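Local coordinates for assembly chaperone of ribosomal protein L4 (Acl4) (Chaetomium thermophilum, PDB 5TQB) that serves as a dedicated assembly chaperone of ribosomal protein L4, probably holding it on a scaffold of TPR-like helices, at residues L15-E21 / Q50-L55; A23-R28 / L47-I51; R39-A43 / E79-G83; Y65-V69 / E86-L91. All coordinates share one frame; numbering follows the deposited sequence.

In the fold
All four contacts lie in the N-terminal helices of the chaperone, a TPR-like array. Interactions 1, 2 and 3 all use helix 41-54: interactions 1 and 2 share Q50 and I51 and join it to helix 20-32, with interaction 1 also reaching the end of helix 4-16, while interaction 3 holds its N-terminal end against the short helix 79-82. Interactions 2 and 4 are buried; interactions 1 and 3 only partly so. Interaction 1 is apolar, its polar margin on another protein chain; interaction 2 is alanine-rich, interaction 4 aromatic with one hydroxyl-carboxylate bond, and interaction 3 the most polar. A probable hydrogen bond, Q50 NE2 to E86 OE1 (3.0 Å), ties Q50 to interaction 4.

Interaction 1 (L15-E21 / Q50-L55); sequences LEEGDIE and QIHVEL
This is an apolar helix-packing contact without cross-segment hydrogen bonds, in which I20 and L15, from either side of the turn joining helix 4-16 to helix 20-32, close on the C-terminal part of helix 41-54. I20 does most of the work with two branches. Its CG2 methyl, set anti to the backbone N, meets L55 CD2 at 3.3 Å, a tight fit with the two side chains running antiparallel alongside each other, and it also touches I51 CG2 at 3.9 Å. The other branch takes the CD1 methyl to E54 CB at 3.8 Å, roughly perpendicular to that side chain. L15 comes in from the preceding helix: its CD1 rests 4.0 Å from I51 CG1, and CD2 lies 3.8 Å from Q50 OE1, whose amide gives NE2 to E86 OE1. At the margin the bent chain of E21 brings OE2 within 3.5 Å of L55 CD2. Between L15 and I20 the chain turns. G18, with positive phi, is the C-prime residue of a Schellman motif, its N bonded to L15 O at 3.1 Å; D19 then N-caps the next helix, its side chain capping a backbone N there, with OD1 bonded to T22 OG1. The carboxylate of E54 hydrogen-bonds polar side chains of another protein chain, which also packs on L15. That chain covers one side of the contact; on the chaperone's side I51 continues onto A23, A24 and A27 of helix 20-32, while Q50 and V53 lean on Y65 of helix 58-71.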
loop_
_atom_site.group_PDB
_atom_site.type_symbol
_atom_site.label_atom_id
_atom_site.label_comp_id
_atom_site.label_asym_id
_atom_site.label_seq_id
_atom_site.Cartn_x
_atom_site.Cartn_y
_atom_site.Cartn_z
ATOM N N LEU B 15 -15.685 10.424 1.611
ATOM C CA LEU B 15 -14.235 10.346 1.596
ATOM C C LEU B 15 -13.790 8.886 1.516
ATOM O O LEU B 15 -12.847 8.554 0.798
ATOM C CB LEU B 15 -13.663 11.016 2.846
ATOM C CG LEU B 15 -12.148 11.222 2.892
ATOM C CD1 LEU B 15 -11.670 12.097 1.745
ATOM C CD2 LEU B 15 -11.747 11.837 4.219
ATOM N N GLU B 16 -14.486 8.019 2.246
ATOM C CA GLU B 16 -14.161 6.597 2.268
ATOM C C GLU B 16 -14.548 5.897 0.966
ATOM O O GLU B 16 -14.149 4.757 0.733
ATOM C CB GLU B 16 -14.853 5.907 3.444
ATOM C CG GLU B 16 -14.274 6.257 4.803
ATOM C CD GLU B 16 -14.923 5.479 5.935
ATOM O OE1 GLU B 16 -15.843 4.678 5.659
ATOM O OE2 GLU B 16 -14.509 5.662 7.100
ATOM N N GLU B 17 -15.329 6.577 0.130
ATOM C CA GLU B 17 -15.730 6.039 -1.171
ATOM C C GLU B 17 -14.887 6.628 -2.295
ATOM O O GLU B 17 -15.169 6.403 -3.471
ATOM C CB GLU B 17 -17.211 6.325 -1.445
ATOM C CG GLU B 17 -18.162 5.392 -0.722
ATOM C CD GLU B 17 -19.622 5.674 -1.035
ATOM O OE1 GLU B 17 -19.923 6.154 -2.153
ATOM O OE2 GLU B 17 -20.470 5.414 -0.155
ATOM N N GLY B 18 -13.863 7.396 -1.932
ATOM C CA GLY B 18 -12.977 7.997 -2.909
ATOM C C GLY B 18 -13.593 9.169 -3.655
ATOM O O GLY B 18 -13.061 9.605 -4.679
ATOM N N ASP B 19 -14.711 9.682 -3.146
ATOM C CA ASP B 19 -15.371 10.834 -3.757
ATOM C C ASP B 19 -14.960 12.104 -3.015
ATOM O O ASP B 19 -15.766 12.734 -2.330
ATOM C CB ASP B 19 -16.893 10.659 -3.743
ATOM C CG ASP B 19 -17.603 11.653 -4.643
ATOM O OD1 ASP B 19 -17.002 12.703 -4.966
ATOM O OD2 ASP B 19 -18.763 11.387 -5.033
ATOM N N ILE B 20 -13.696 12.477 -3.183
ATOM C CA ILE B 20 -13.076 13.546 -2.404
ATOM C C ILE B 20 -13.665 14.923 -2.711
ATOM O O ILE B 20 -13.824 15.748 -1.812
ATOM C CB ILE B 20 -11.546 13.563 -2.634
ATOM C CG1 ILE B 20 -10.956 12.191 -2.295
ATOM C CG2 ILE B 20 -10.883 14.646 -1.787
ATOM C CD1 ILE B 20 -9.502 12.032 -2.665
ATOM N N GLU B 21 -13.989 15.169 -3.975
ATOM C CA GLU B 21 -14.523 16.464 -4.388
ATOM C C GLU B 21 -15.821 16.796 -3.651
ATOM O O GLU B 21 -15.975 17.883 -3.094
ATOM C CB GLU B 21 -14.776 16.476 -5.899
ATOM C CG GLU B 21 -13.574 16.072 -6.742
ATOM C CD GLU B 21 -12.365 16.962 -6.516
ATOM O OE1 GLU B 21 -12.548 18.151 -6.180
ATOM O OE2 GLU B 21 -11.230 16.465 -6.674
ATOM N N GLN B 50 -8.008 16.289 6.535
ATOM C CA GLN B 50 -7.823 15.013 5.840
ATOM C C GLN B 50 -8.170 15.147 4.363
ATOM O O GLN B 50 -7.461 14.633 3.501
ATOM C CB GLN B 50 -8.728 13.923 6.429
ATOM C CG GLN B 50 -8.516 13.610 7.897
ATOM C CD GLN B 50 -9.627 12.741 8.480
ATOM O OE1 GLN B 50 -10.589 12.403 7.796
ATOM N NE2 GLN B 50 -9.492 12.381 9.750
ATOM N N ILE B 51 -9.272 15.830 4.082
ATOM C CA ILE B 51 -9.778 15.932 2.719
ATOM C C ILE B 51 -8.797 16.672 1.829
ATOM O O ILE B 51 -8.517 16.245 0.712
ATOM C CB ILE B 51 -11.151 16.637 2.679
ATOM C CG1 ILE B 51 -12.211 15.746 3.325
ATOM C CG2 ILE B 51 -11.565 16.954 1.242
ATOM C CD1 ILE B 51 -13.512 16.474 3.683
ATOM N N HIS B 52 -8.274 17.783 2.329
ATOM C CA HIS B 52 -7.365 18.593 1.540
ATOM C C HIS B 52 -5.977 17.962 1.437
ATOM O O HIS B 52 -5.217 18.277 0.524
ATOM C CB HIS B 52 -7.312 20.013 2.098
ATOM C CG HIS B 52 -8.533 20.817 1.774
ATOM N ND1 HIS B 52 -9.723 20.670 2.455
ATOM C CD2 HIS B 52 -8.758 21.749 0.820
ATOM C CE1 HIS B 52 -10.622 21.492 1.945
ATOM N NE2 HIS B 52 -10.062 22.158 0.952
ATOM N N VAL B 53 -5.656 17.059 2.359
ATOM C CA VAL B 53 -4.432 16.271 2.250
ATOM C C VAL B 53 -4.586 15.315 1.083
ATOM O O VAL B 53 -3.699 15.192 0.243
ATOM C CB VAL B 53 -4.147 15.470 3.546
ATOM C CG1 VAL B 53 -3.403 14.161 3.255
ATOM C CG2 VAL B 53 -3.362 16.316 4.530
ATOM N N GLU B 54 -5.726 14.637 1.041
ATOM C CA GLU B 54 -6.004 13.683 -0.018
ATOM C C GLU B 54 -6.095 14.386 -1.372
ATOM O O GLU B 54 -5.873 13.768 -2.410
ATOM C CB GLU B 54 -7.300 12.928 0.280
ATOM C CG GLU B 54 -7.296 12.218 1.628
ATOM C CD GLU B 54 -7.243 10.705 1.505
ATOM O OE1 GLU B 54 -6.601 10.056 2.360
ATOM O OE2 GLU B 54 -7.850 10.163 0.558
ATOM N N LEU B 55 -6.412 15.680 -1.353
ATOM C CA LEU B 55 -6.492 16.476 -2.579
ATOM C C LEU B 55 -5.125 16.977 -3.041
ATOM O O LEU B 55 -4.982 17.457 -4.166
ATOM C CB LEU B 55 -7.409 17.682 -2.376
ATOM C CG LEU B 55 -8.923 17.448 -2.387
ATOM C CD1 LEU B 55 -9.657 18.755 -2.087
ATOM C CD2 LEU B 55 -9.387 16.861 -3.716
#

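Interaction 2 (A23-R28 / L47-I51)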
loop_
_atom_site.group_PDB
_atom_site.type_symbol
_atom_site.label_atom_id
_atom_site.label_comp_id
_atom_site.label_asym_id
_atom_site.label_seq_id
_atom_site.Cartn_x
_atom_site.Cartn_y
_atom_site.Cartn_z
ATOM N N ALA B 23 -16.971 15.375 -0.956
ATOM C CA ALA B 23 -16.714 15.377 0.479
ATOM C C ALA B 23 -16.304 16.765 0.951
ATOM O O ALA B 23 -16.746 17.228 1.999
ATOM C CB ALA B 23 -15.632 14.367 0.822
ATOM N N ALA B 24 -15.451 17.426 0.179
ATOM C CA ALA B 24 -14.997 18.759 0.538
ATOM C C ALA B 24 -16.180 19.714 0.579
ATOM O O ALA B 24 -16.278 20.561 1.464
ATOM C CB ALA B 24 -13.957 19.246 -0.446
ATOM N N LYS B 25 -17.083 19.573 -0.381
ATOM C CA LYS B 25 -18.260 20.426 -0.429
ATOM C C LYS B 25 -19.142 20.198 0.791
ATOM O O LYS B 25 -19.561 21.152 1.441
ATOM C CB LYS B 25 -19.055 20.178 -1.708
ATOM C CG LYS B 25 -18.400 20.725 -2.958
ATOM C CD LYS B 25 -19.342 20.639 -4.148
ATOM C CE LYS B 25 -18.699 21.192 -5.410
ATOM N NZ LYS B 25 -19.665 21.289 -6.543
ATOM N N VAL B 26 -19.417 18.935 1.107
ATOM C CA VAL B 26 -20.295 18.611 2.230
ATOM C C VAL B 26 -19.641 18.969 3.564
ATOM O O VAL B 26 -20.317 19.421 4.489
ATOM C CB VAL B 26 -20.705 17.118 2.222
ATOM C CG1 VAL B 26 -21.557 16.779 3.438
ATOM C CG2 VAL B 26 -21.474 16.784 0.948
ATOM N N ALA B 27 -18.330 18.768 3.654
ATOM C CA ALA B 27 -17.580 19.089 4.868
ATOM C C ALA B 27 -17.528 20.594 5.089
ATOM O O ALA B 27 -17.538 21.062 6.226
ATOM C CB ALA B 27 -16.169 18.516 4.789
ATOM N N ARG B 28 -17.468 21.352 3.999
ATOM C CA ARG B 28 -17.455 22.805 4.092
ATOM C C ARG B 28 -18.794 23.303 4.636
ATOM O O ARG B 28 -18.834 24.015 5.641
ATOM C CB ARG B 28 -17.138 23.424 2.726
ATOM C CG ARG B 28 -17.537 24.893 2.555
ATOM C CD ARG B 28 -17.007 25.810 3.660
ATOM N NE ARG B 28 -15.564 25.709 3.851
ATOM C CZ ARG B 28 -14.881 26.396 4.764
ATOM N NH1 ARG B 28 -15.507 27.237 5.577
ATOM N NH2 ARG B 28 -13.571 26.240 4.866
ATOM N N LEU B 47 -11.499 16.856 9.691
ATOM C CA LEU B 47 -12.002 16.223 8.480
ATOM C C LEU B 47 -11.645 17.040 7.249
ATOM O O LEU B 47 -11.196 16.500 6.241
ATOM C CB LEU B 47 -13.517 16.045 8.565
ATOM C CG LEU B 47 -14.199 15.459 7.332
ATOM C CD1 LEU B 47 -13.650 14.085 7.021
ATOM C CD2 LEU B 47 -15.705 15.395 7.546
ATOM N N LEU B 48 -11.847 18.349 7.334
ATOM C CA LEU B 48 -11.462 19.241 6.253
ATOM C C LEU B 48 -9.955 19.153 5.994
ATOM O O LEU B 48 -9.496 19.346 4.868
ATOM C CB LEU B 48 -11.873 20.678 6.582
ATOM C CG LEU B 48 -13.331 21.025 6.276
ATOM C CD1 LEU B 48 -13.742 22.301 6.993
ATOM C CD2 LEU B 48 -13.534 21.172 4.782
ATOM N N GLY B 49 -9.195 18.843 7.042
ATOM C CA GLY B 49 -7.760 18.668 6.921
ATOM C C GLY B 49 -7.410 17.415 6.142
ATOM O O GLY B 49 -6.602 17.469 5.212
ATOM N N GLN B 50 -8.008 16.289 6.535
ATOM C CA GLN B 50 -7.823 15.013 5.840
ATOM C C GLN B 50 -8.170 15.147 4.363
ATOM O O GLN B 50 -7.461 14.633 3.501
ATOM C CB GLN B 50 -8.728 13.923 6.429
ATOM C CG GLN B 50 -8.516 13.610 7.897
ATOM C CD GLN B 50 -9.627 12.741 8.480
ATOM O OE1 GLN B 50 -10.589 12.403 7.796
ATOM N NE2 GLN B 50 -9.492 12.381 9.750
ATOM N N ILE B 51 -9.272 15.830 4.082
ATOM C CA ILE B 51 -9.778 15.932 2.719
ATOM C C ILE B 51 -8.797 16.672 1.829
ATOM O O ILE B 51 -8.517 16.245 0.712
ATOM C CB ILE B 51 -11.151 16.637 2.679
ATOM C CG1 ILE B 51 -12.211 15.746 3.325
ATOM C CG2 ILE B 51 -11.565 16.954 1.242
ATOM C CD1 ILE B 51 -13.512 16.474 3.683
#
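A23 O accepts the N-H of A27 at 2.8 Å, an ordinary bond of helix 20-32, and the CD1 methyl of I51 lies against the same oxygen at 3.7 Å. Around it two helices of a TPR-like array pack almost antiparallel, the segments 23-28 and 47-51 inclined at 162° with their axes 9.9 Å apart. One helix offers alanines where the other offers branched side chains. A27 is central: its CB points at helix 41-54 and receives I51 CD1 at 3.5 Å, L48 CD2 at 3.7 Å and, more loosely, L47 CD2 at 4.2 Å. I51 spreads over both A24 and A23: CG2 reaches A24 CB at 3.7 Å while CD1 grazes A23 CB. With CG anti to the carbonyl carbon (chi1 -82°), L48 reaches across so that CD2 passes A27 CB and approaches R28 N. The small alanine side chains let these methyls come down close to the opposing backbone, in a buried, mainly apolar contact with no hydrogen bond between the segments. L14 and A11 of helix 4-16 close it beside A23 and L47, and Y64 of helix 58-71 covers L48. R28 folds back along the edge, its NH2 hydrogen-bonded to Y64 OH and 4.5 Å from L48 CD1, which meets the guanidinium obliquely.

Interaction 3 (R39-A43 / E79-G83)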
loop_
_atom_site.group_PDB
_atom_site.type_symbol
_atom_site.label_atom_id
_atom_site.label_comp_id
_atom_site.label_asym_id
_atom_site.label_seq_id
_atom_site.Cartn_x
_atom_site.Cartn_y
_atom_site.Cartn_z
ATOM N N ARG B 39 -19.476 22.688 18.948
ATOM C CA ARG B 39 -19.149 21.468 19.672
ATOM C C ARG B 39 -18.221 20.570 18.848
ATOM O O ARG B 39 -17.243 20.029 19.369
ATOM C CB ARG B 39 -20.460 20.736 19.992
ATOM C CG ARG B 39 -20.373 19.605 21.003
ATOM C CD ARG B 39 -21.785 19.164 21.435
ATOM N NE ARG B 39 -21.761 18.006 22.330
ATOM C CZ ARG B 39 -21.995 16.750 21.957
ATOM N NH1 ARG B 39 -22.292 16.458 20.697
ATOM N NH2 ARG B 39 -21.944 15.774 22.854
ATOM N N HIS B 40 -18.530 20.428 17.559
ATOM C CA HIS B 40 -17.783 19.535 16.668
ATOM C C HIS B 40 -16.759 20.268 15.803
ATOM O O HIS B 40 -16.367 19.773 14.748
ATOM C CB HIS B 40 -18.744 18.770 15.753
ATOM C CG HIS B 40 -19.393 17.591 16.403
ATOM N ND1 HIS B 40 -20.491 17.708 17.226
ATOM C CD2 HIS B 40 -19.103 16.270 16.346
ATOM C CE1 HIS B 40 -20.850 16.509 17.651
ATOM N NE2 HIS B 40 -20.024 15.618 17.130
ATOM N N ALA B 41 -16.325 21.443 16.243
ATOM C CA ALA B 41 -15.386 22.247 15.463
ATOM C C ALA B 41 -14.082 21.488 15.195
ATOM O O ALA B 41 -13.593 21.462 14.065
ATOM C CB ALA B 41 -15.105 23.563 16.170
ATOM N N GLY B 42 -13.545 20.846 16.226
ATOM C CA GLY B 42 -12.304 20.108 16.095
ATOM C C GLY B 42 -12.393 18.972 15.097
ATOM O O GLY B 42 -11.521 18.811 14.239
ATOM N N ALA B 43 -13.446 18.175 15.215
ATOM C CA ALA B 43 -13.654 17.047 14.317
ATOM C C ALA B 43 -13.897 17.540 12.896
ATOM O O ALA B 43 -13.432 16.935 11.937
ATOM C CB ALA B 43 -14.826 16.206 14.796
ATOM N N GLU B 79 -12.342 12.093 20.822
ATOM C CA GLU B 79 -11.986 12.084 19.403
ATOM C C GLU B 79 -13.169 12.467 18.528
ATOM O O GLU B 79 -13.006 13.088 17.476
ATOM C CB GLU B 79 -11.477 10.702 18.976
ATOM C CG GLU B 79 -10.021 10.410 19.340
ATOM C CD GLU B 79 -9.397 9.309 18.481
ATOM O OE1 GLU B 79 -10.143 8.546 17.828
ATOM O OE2 GLU B 79 -8.149 9.211 18.458
ATOM N N GLU B 80 -14.361 12.093 18.977
ATOM C CA GLU B 80 -15.580 12.302 18.206
ATOM C C GLU B 80 -15.919 13.788 18.079
ATOM O O GLU B 80 -16.486 14.219 17.072
ATOM C CB GLU B 80 -16.737 11.539 18.863
ATOM C CG GLU B 80 -17.989 11.424 18.008
ATOM C CD GLU B 80 -19.024 12.483 18.333
ATOM O OE1 GLU B 80 -19.699 12.959 17.397
ATOM O OE2 GLU B 80 -19.168 12.832 19.523
ATOM N N LEU B 81 -15.564 14.569 19.099
ATOM C CA LEU B 81 -15.848 16.002 19.103
ATOM C C LEU B 81 -14.673 16.837 18.600
ATOM O O LEU B 81 -14.865 17.761 17.808
ATOM C CB LEU B 81 -16.235 16.461 20.512
ATOM C CG LEU B 81 -17.487 15.816 21.117
ATOM C CD1 LEU B 81 -17.755 16.363 22.512
ATOM C CD2 LEU B 81 -18.706 16.022 20.224
ATOM N N GLY B 82 -13.465 16.507 19.059
ATOM C CA GLY B 82 -12.289 17.332 18.823
ATOM C C GLY B 82 -11.336 16.855 17.735
ATOM O O GLY B 82 -10.378 17.556 17.400
ATOM N N GLY B 83 -11.580 15.665 17.195
ATOM C CA GLY B 83 -10.785 15.151 16.091
ATOM C C GLY B 83 -9.729 14.131 16.482
ATOM O O GLY B 83 -9.433 13.225 15.704
#
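H40 and L81 are the heart of this contact, the L81 CD2 methyl sitting over one face of the imidazole as a CH-pi contact, 3.6 Å from the ring centroid. The same methyl lies 3.6 Å from R39 NH1, over a face of the guanidinium, and so fills the corner between the two flat groups. At the ring edge H40 NE2 donates to E80 OE1 at 2.7 Å, nearly straight at 165°; the oxygen is in the ring plane, but the bond meets it from above the carboxylate, whose plane is turned 67° from the imidazole. The backbone supplies the second bond: A43 N reaches L81 O at 3.0 Å, arriving from above the carbonyl plane. A43 is in the first turn of helix 41-54, three residues after H40, which is at the N-cap position; there helix N-H groups have no carbonyl of their own helix to bond. The chains come this close where glycines meet: G42 CA stands 3.5 Å from G82 O, with no side chain between them. Beyond this shell K5 forms a salt bridge with E80 OE1, giving the oxygen a second basic partner. Replacing H40 with an alanine would probably cost E80 OE1 its imidazole donor, leaving the K5 salt bridge, and take from L81 CD2 the ring face it rests on. The contact thus pins the short helix 79-82 across the start of helix 41-54, with K5 and L8 of helix 4-16 backing H40 and K141 bridging to E79.

Interaction 4 (Y65-V69 / E86-L91); sequences YAAAV and EKFLWL
E86, at the start of helix 86-94, accepts the Y65 hydroxyl: OH donates to OE2 over a rather long 3.2 Å, on the anti side but tilted out of the carboxylate plane, while E86 OE1 is held by Q50 NE2 of helix 41-54. K87 comes next, its CG in the crowded position between backbone N and carbonyl carbon (chi1 56°). From there the aliphatic chain runs back over helix 58-71, with CB 3.7 Å from Y65 CD1 and CD 3.6 Å from A68 CB, before NZ turns off to the carbonyls of G82 and G84. F88 adds a looser touch, CE1 lying 4.1 Å from V69 CG1. W90 covers the tyrosine: its CB stands over a face of the Y65 ring, 3.9 Å from the centroid, and the pyrrole part of the indole is tilted only 11° from the phenol plane but slid along so that the rings barely overlap. The Y65 hydroxyl ends over the indole face, 3.2 Å from W90 CD1; an aromatic side chain of another protein chain meets W90 edge-to-face. L91 closes the row, its CD1 methyl 3.4 Å from V69 CG2. Y65 is thereby a knob in a hole lined by E86, K87, W90 and L91, where the segments cross at -134°. A leucine in place of Y65 would probably leave E86 OE2 without the phenol hydroxyl and take away the flat ring against which W90 CB and the indole lie. The interface is largely apolar with polar ends at its margins, K87 NZ on backbone carbonyls and the phenol on a carboxylate whose other oxygen is hydrogen-bonded by Q50.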
loop_
_atom_site.group_PDB
_atom_site.type_symbol
_atom_site.label_atom_id
_atom_site.label_comp_id
_atom_site.label_asym_id
_atom_site.label_seq_id
_atom_site.Cartn_x
_atom_site.Cartn_y
_atom_site.Cartn_z
ATOM N N TYR B 65 -5.857 21.971 9.926
ATOM C CA TYR B 65 -5.317 21.213 11.044
ATOM C C TYR B 65 -4.861 22.163 12.152
ATOM O O TYR B 65 -5.003 21.855 13.333
ATOM C CB TYR B 65 -4.157 20.326 10.575
ATOM C CG TYR B 65 -4.578 18.997 9.975
ATOM C CD1 TYR B 65 -5.446 18.149 10.651
ATOM C CD2 TYR B 65 -4.105 18.590 8.732
ATOM C CE1 TYR B 65 -5.833 16.937 10.108
ATOM C CE2 TYR B 65 -4.485 17.375 8.181
ATOM C CZ TYR B 65 -5.348 16.552 8.874
ATOM O OH TYR B 65 -5.731 15.340 8.331
ATOM N N ALA B 66 -4.330 23.320 11.768
ATOM C CA ALA B 66 -3.906 24.333 12.735
ATOM C C ALA B 66 -5.102 24.920 13.488
ATOM O O ALA B 66 -5.046 25.128 14.702
ATOM C CB ALA B 66 -3.137 25.439 12.031
ATOM N N ALA B 67 -6.181 25.191 12.759
ATOM C CA ALA B 67 -7.393 25.733 13.362
ATOM C C ALA B 67 -8.012 24.712 14.310
ATOM O O ALA B 67 -8.584 25.072 15.337
ATOM C CB ALA B 67 -8.384 26.128 12.286
ATOM N N ALA B 68 -7.885 23.436 13.968
ATOM C CA ALA B 68 -8.396 22.370 14.817
ATOM C C ALA B 68 -7.661 22.352 16.154
ATOM O O ALA B 68 -8.265 22.110 17.204
ATOM C CB ALA B 68 -8.271 21.029 14.115
ATOM N N VAL B 69 -6.361 22.624 16.117
ATOM C CA VAL B 69 -5.559 22.662 17.335
ATOM C C VAL B 69 -5.992 23.816 18.231
ATOM O O VAL B 69 -6.127 23.653 19.442
ATOM C CB VAL B 69 -4.058 22.788 17.010
ATOM C CG1 VAL B 69 -3.239 23.068 18.269
ATOM C CG2 VAL B 69 -3.565 21.521 16.342
ATOM N N GLU B 86 -4.609 13.113 15.723
ATOM C CA GLU B 86 -4.236 13.094 14.310
ATOM C C GLU B 86 -3.742 14.451 13.822
ATOM O O GLU B 86 -2.754 14.532 13.085
ATOM C CB GLU B 86 -5.436 12.639 13.468
ATOM C CG GLU B 86 -5.192 12.595 11.964
ATOM C CD GLU B 86 -6.455 12.303 11.164
ATOM O OE1 GLU B 86 -7.385 11.683 11.721
ATOM O OE2 GLU B 86 -6.517 12.703 9.979
ATOM N N LYS B 87 -4.426 15.513 14.236
ATOM C CA LYS B 87 -4.076 16.864 13.798
ATOM C C LYS B 87 -2.660 17.289 14.215
ATOM O O LYS B 87 -1.997 18.034 13.491
ATOM C CB LYS B 87 -5.104 17.877 14.313
ATOM C CG LYS B 87 -5.306 17.875 15.819
ATOM C CD LYS B 87 -6.476 18.774 16.210
ATOM C CE LYS B 87 -6.746 18.754 17.708
ATOM N NZ LYS B 87 -7.337 17.465 18.173
ATOM N N PHE B 88 -2.199 16.828 15.374
ATOM C CA PHE B 88 -0.854 17.163 15.832
ATOM C C PHE B 88 0.182 16.485 14.949
ATOM O O PHE B 88 1.188 17.088 14.576
ATOM C CB PHE B 88 -0.647 16.739 17.289
ATOM C CG PHE B 88 -1.577 17.415 18.253
ATOM C CD1 PHE B 88 -1.361 18.724 18.642
ATOM C CD2 PHE B 88 -2.668 16.739 18.769
ATOM C CE1 PHE B 88 -2.218 19.349 19.529
ATOM C CE2 PHE B 88 -3.527 17.357 19.658
ATOM C CZ PHE B 88 -3.300 18.664 20.038
ATOM N N LEU B 89 -0.084 15.227 14.607
ATOM C CA LEU B 89 0.853 14.418 13.839
ATOM C C LEU B 89 0.978 14.938 12.415
ATOM O O LEU B 89 2.068 14.927 11.838
ATOM C CB LEU B 89 0.418 12.949 13.837
ATOM C CG LEU B 89 0.122 12.348 15.217
ATOM C CD1 LEU B 89 -0.292 10.887 15.096
ATOM C CD2 LEU B 89 1.312 12.483 16.161
ATOM N N TRP B 90 -0.134 15.400 11.847
ATOM C CA TRP B 90 -0.107 15.943 10.493
ATOM C C TRP B 90 0.639 17.266 10.428
ATOM O O TRP B 90 1.323 17.541 9.446
ATOM C CB TRP B 90 -1.521 16.120 9.936
ATOM C CG TRP B 90 -2.008 14.914 9.198
ATOM C CD1 TRP B 90 -3.017 14.078 9.571
ATOM C CD2 TRP B 90 -1.492 14.395 7.968
ATOM N NE1 TRP B 90 -3.166 13.074 8.647
ATOM C CE2 TRP B 90 -2.244 13.247 7.651
ATOM C CE3 TRP B 90 -0.469 14.793 7.100
ATOM C CZ2 TRP B 90 -2.006 12.490 6.506
ATOM C CZ3 TRP B 90 -0.237 14.041 5.959
ATOM C CH2 TRP B 90 -1.002 12.903 5.673
ATOM N N LEU B 91 0.492 18.091 11.461
ATOM C CA LEU B 91 1.180 19.380 11.512
ATOM C C LEU B 91 2.688 19.184 11.592
ATOM O O LEU B 91 3.455 20.008 11.085
ATOM C CB LEU B 91 0.699 20.202 12.703
ATOM C CG LEU B 91 -0.646 20.905 12.513
ATOM C CD1 LEU B 91 -1.187 21.367 13.850
ATOM C CD2 LEU B 91 -0.503 22.085 11.559
#